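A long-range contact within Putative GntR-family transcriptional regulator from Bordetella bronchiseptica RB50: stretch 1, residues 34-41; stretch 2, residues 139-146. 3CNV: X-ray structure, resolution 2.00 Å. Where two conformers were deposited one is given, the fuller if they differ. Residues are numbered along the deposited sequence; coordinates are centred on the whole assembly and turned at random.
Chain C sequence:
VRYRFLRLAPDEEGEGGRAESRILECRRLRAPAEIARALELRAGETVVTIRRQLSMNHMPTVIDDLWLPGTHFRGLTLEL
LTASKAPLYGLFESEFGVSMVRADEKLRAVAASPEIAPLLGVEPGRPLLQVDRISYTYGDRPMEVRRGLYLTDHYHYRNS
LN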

# COMPACT_ATOMS: atom_id res chain seq x y z
N GLU C 34 15.44 10.11 20.56
CA GLU C 34 14.98 9.63 19.23
C GLU C 34 13.54 9.11 19.30
O GLU C 34 12.71 9.37 18.43
CB GLU C 34 15.90 8.51 18.70
CG GLU C 34 15.95 7.27 19.65
CD GLU C 34 17.41 6.82 19.97
OE1 GLU C 34 18.36 7.44 19.44
OE2 GLU C 34 17.58 5.83 20.75
N ILE C 35 13.27 8.40 20.39
CA ILE C 35 11.91 7.90 20.72
C ILE C 35 10.90 9.04 20.98
O ILE C 35 9.78 9.06 20.46
CB ILE C 35 11.95 6.84 21.92
CG1 ILE C 35 12.79 5.60 21.53
CG2 ILE C 35 10.50 6.49 22.40
CD1 ILE C 35 12.23 4.86 20.27
N ALA C 36 11.32 10.01 21.76
CA ALA C 36 10.50 11.16 22.13
C ALA C 36 10.14 11.96 20.90
O ALA C 36 9.02 12.43 20.75
CB ALA C 36 11.22 12.08 23.20
N ARG C 37 11.07 12.02 19.96
CA ARG C 37 10.80 12.77 18.71
C ARG C 37 9.85 11.98 17.80
O ARG C 37 8.91 12.55 17.21
CB ARG C 37 12.09 13.22 18.00
CG ARG C 37 12.48 12.42 16.79
CD ARG C 37 13.68 13.06 16.10
NE ARG C 37 14.07 12.36 14.88
CZ ARG C 37 13.90 12.85 13.65
NH1 ARG C 37 13.37 14.06 13.49
NH2 ARG C 37 14.29 12.14 12.59
N ALA C 38 10.02 10.68 17.74
CA ALA C 38 9.16 9.84 16.90
C ALA C 38 7.70 9.88 17.39
O ALA C 38 6.76 9.86 16.60
CB ALA C 38 9.69 8.37 16.85
N LEU C 39 7.55 9.97 18.70
CA LEU C 39 6.24 9.93 19.42
C LEU C 39 5.71 11.33 19.72
O LEU C 39 4.61 11.51 20.23
CB LEU C 39 6.37 9.05 20.69
CG LEU C 39 6.47 7.52 20.52
CD1 LEU C 39 6.73 6.69 21.89
CD2 LEU C 39 5.25 6.91 19.74
N GLU C 40 6.45 12.31 19.25
CA GLU C 40 6.12 13.73 19.44
C GLU C 40 5.86 14.01 20.92
O GLU C 40 4.86 14.61 21.30
CB GLU C 40 4.94 14.14 18.54
CG GLU C 40 5.32 14.01 17.03
CD GLU C 40 4.15 14.09 16.06
OE1 GLU C 40 3.10 14.65 16.42
OE2 GLU C 40 4.28 13.57 14.92
N LEU C 41 6.76 13.51 21.76
CA LEU C 41 6.71 13.77 23.20
C LEU C 41 7.62 14.93 23.62
O LEU C 41 8.57 15.28 22.93
CB LEU C 41 7.09 12.54 24.00
CG LEU C 41 6.46 11.22 23.56
CD1 LEU C 41 6.91 10.06 24.46
CD2 LEU C 41 5.02 11.39 23.62
N GLY C 139 -5.64 11.39 12.99
CA GLY C 139 -5.14 12.74 13.09
C GLY C 139 -3.63 12.74 13.02
O GLY C 139 -3.00 13.71 13.42
N ASP C 140 -3.07 11.65 12.54
CA ASP C 140 -1.59 11.49 12.39
C ASP C 140 -0.83 11.58 13.71
O ASP C 140 0.26 12.23 13.83
CB ASP C 140 -1.04 12.55 11.40
CG ASP C 140 -1.30 12.16 9.98
OD1 ASP C 140 -1.08 10.97 9.66
OD2 ASP C 140 -1.77 13.01 9.21
N ARG C 141 -1.49 11.05 14.74
CA ARG C 141 -0.91 11.04 16.08
C ARG C 141 -0.07 9.79 16.27
O ARG C 141 -0.61 8.71 16.18
CB ARG C 141 -1.97 11.07 17.14
CG ARG C 141 -2.63 12.40 17.20
CD ARG C 141 -3.80 12.40 18.17
NE ARG C 141 -4.27 13.77 18.36
CZ ARG C 141 -5.01 14.48 17.50
NH1 ARG C 141 -5.43 13.95 16.36
NH2 ARG C 141 -5.35 15.72 17.82
N PRO C 142 1.23 9.94 16.51
CA PRO C 142 2.04 8.75 16.69
C PRO C 142 1.81 8.13 18.07
O PRO C 142 1.73 8.85 19.06
CB PRO C 142 3.47 9.27 16.48
CG PRO C 142 3.41 10.67 16.88
CD PRO C 142 2.03 11.17 16.65
N MSE C 143 1.63 6.84 18.11
CA MSE C 143 1.33 6.14 19.36
C MSE C 143 2.20 4.93 19.69
O MSE C 143 2.10 4.33 20.78
CB MSE C 143 -0.14 5.61 19.34
CG MSE C 143 -1.22 6.62 19.52
SE MSE C 143 -1.03 7.90 21.00
CE MSE C 143 -1.09 6.64 22.45
N GLU C 144 3.01 4.53 18.75
CA GLU C 144 3.94 3.41 18.92
C GLU C 144 5.10 3.52 18.01
O GLU C 144 4.97 3.87 16.82
CB GLU C 144 3.27 2.05 18.59
CG GLU C 144 4.18 0.85 18.87
CD GLU C 144 3.76 -0.43 18.12
OE1 GLU C 144 3.40 -0.31 16.92
OE2 GLU C 144 3.82 -1.51 18.77
N VAL C 145 6.24 3.15 18.61
CA VAL C 145 7.48 2.90 17.92
C VAL C 145 7.81 1.46 18.12
O VAL C 145 7.81 0.96 19.23
CB VAL C 145 8.68 3.75 18.41
CG1 VAL C 145 10.02 3.29 17.69
CG2 VAL C 145 8.46 5.25 18.14
N ARG C 146 8.03 0.75 17.03
CA ARG C 146 8.42 -0.65 17.16
C ARG C 146 9.59 -0.95 16.21
O ARG C 146 9.54 -0.60 15.01
CB ARG C 146 7.20 -1.55 16.83
CG ARG C 146 7.47 -3.05 16.96
CD ARG C 146 6.26 -3.94 16.60
NE ARG C 146 5.07 -3.66 17.38
CZ ARG C 146 3.99 -4.42 17.45
NH1 ARG C 146 3.86 -5.50 16.67
NH2 ARG C 146 2.98 -4.05 18.24
O HOH W 1 2.89 9.74 21.36

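The end of a helix lies across a strand, brought together from positions at least 100 residues apart in the chain. Helix 34-38 and strand 141-146 run in roughly opposed directions, at 142° between their N-to-C axes and 9.0 Å apart at closest approach, and the contact buries 349 Å² counted over both sides. No direct hydrogen bond crosses the interface; shape and one water hold it. The backbones come nearest where the CA atoms of Leu-39 and Pro-142 stand 5.1 Å apart.

The strand does not alternate strictly here: Pro-142 and Val-145 point their CA-to-CB bonds toward the other stretch, while Met-143, a selenomethionine, and Glu-144 between them both point away, so two apolar bumps are separated by a length of bare backbone. Leu-39 fills that gap. Its CA-to-CB bond runs sideways, but with chi1 m and chi2 t the end of the side chain reaches nearer, and CD2 comes down on the backbone between the bumps, 3.6 Å from Met-143 C and 3.4 Å from Glu-144 N. The fit is close packing of a methyl against a peptide. The same leucine touches the bumps themselves: CG lies 3.8 Å from Val-145 CG2, and CD2 lies more loosely, 4.4 Å from Pro-142 CB.

Val-145 in turn meets a hollow in the helix surface. Ala-38 points toward the strand with nothing beyond CB, and Val-145 CG2 comes up to it, 3.6 Å from Ala-38 CB. One turn earlier, Ile-35 starts sideways but brings its tip nearer, setting CD1 3.7 Å from Val-145 CG1. The valine is thus held by Ile-35, Ala-38 and Leu-39, all through apolar contacts that remove hydrocarbon surface from water.

Pro-142 packs against the helix's closing turn. Its CB sits 3.3 Å from Ala-38 O and its CG 3.7 Å from Leu-39 O, so the compact ring, puckered C-gamma endo, rests against backbone carbonyls as well as side chains. These are van der Waals contacts of ring carbons with carbonyl oxygens. The turn itself is a Schellman motif: Glu-40 takes positive phi (52°), Leu-41 N bonds back to Ala-36 O at 2.7 Å, and Glu-40 N makes a weak bond to Arg-37 O at 3.2 Å. Beyond it, the Glu-40 side chain lies along the margin, its CD 3.6 Å from Pro-142 CG; this is contact between a carboxylate carbon and a ring carbon, and the residue remains exposed.

A water completes the polar side of the joint. It donates to Leu-39 O and to Pro-142 O, each at 2.7 Å, linking two carbonyls that, both being acceptors, could not bond to each other directly. On the strand's other side, Glu-144 OE2 takes hydrogen bonds from Arg-146 NE (2.8 Å) and Arg-146 NH2 (2.7 Å), a salt bridge that occupies these charged groups away from the apolar contact.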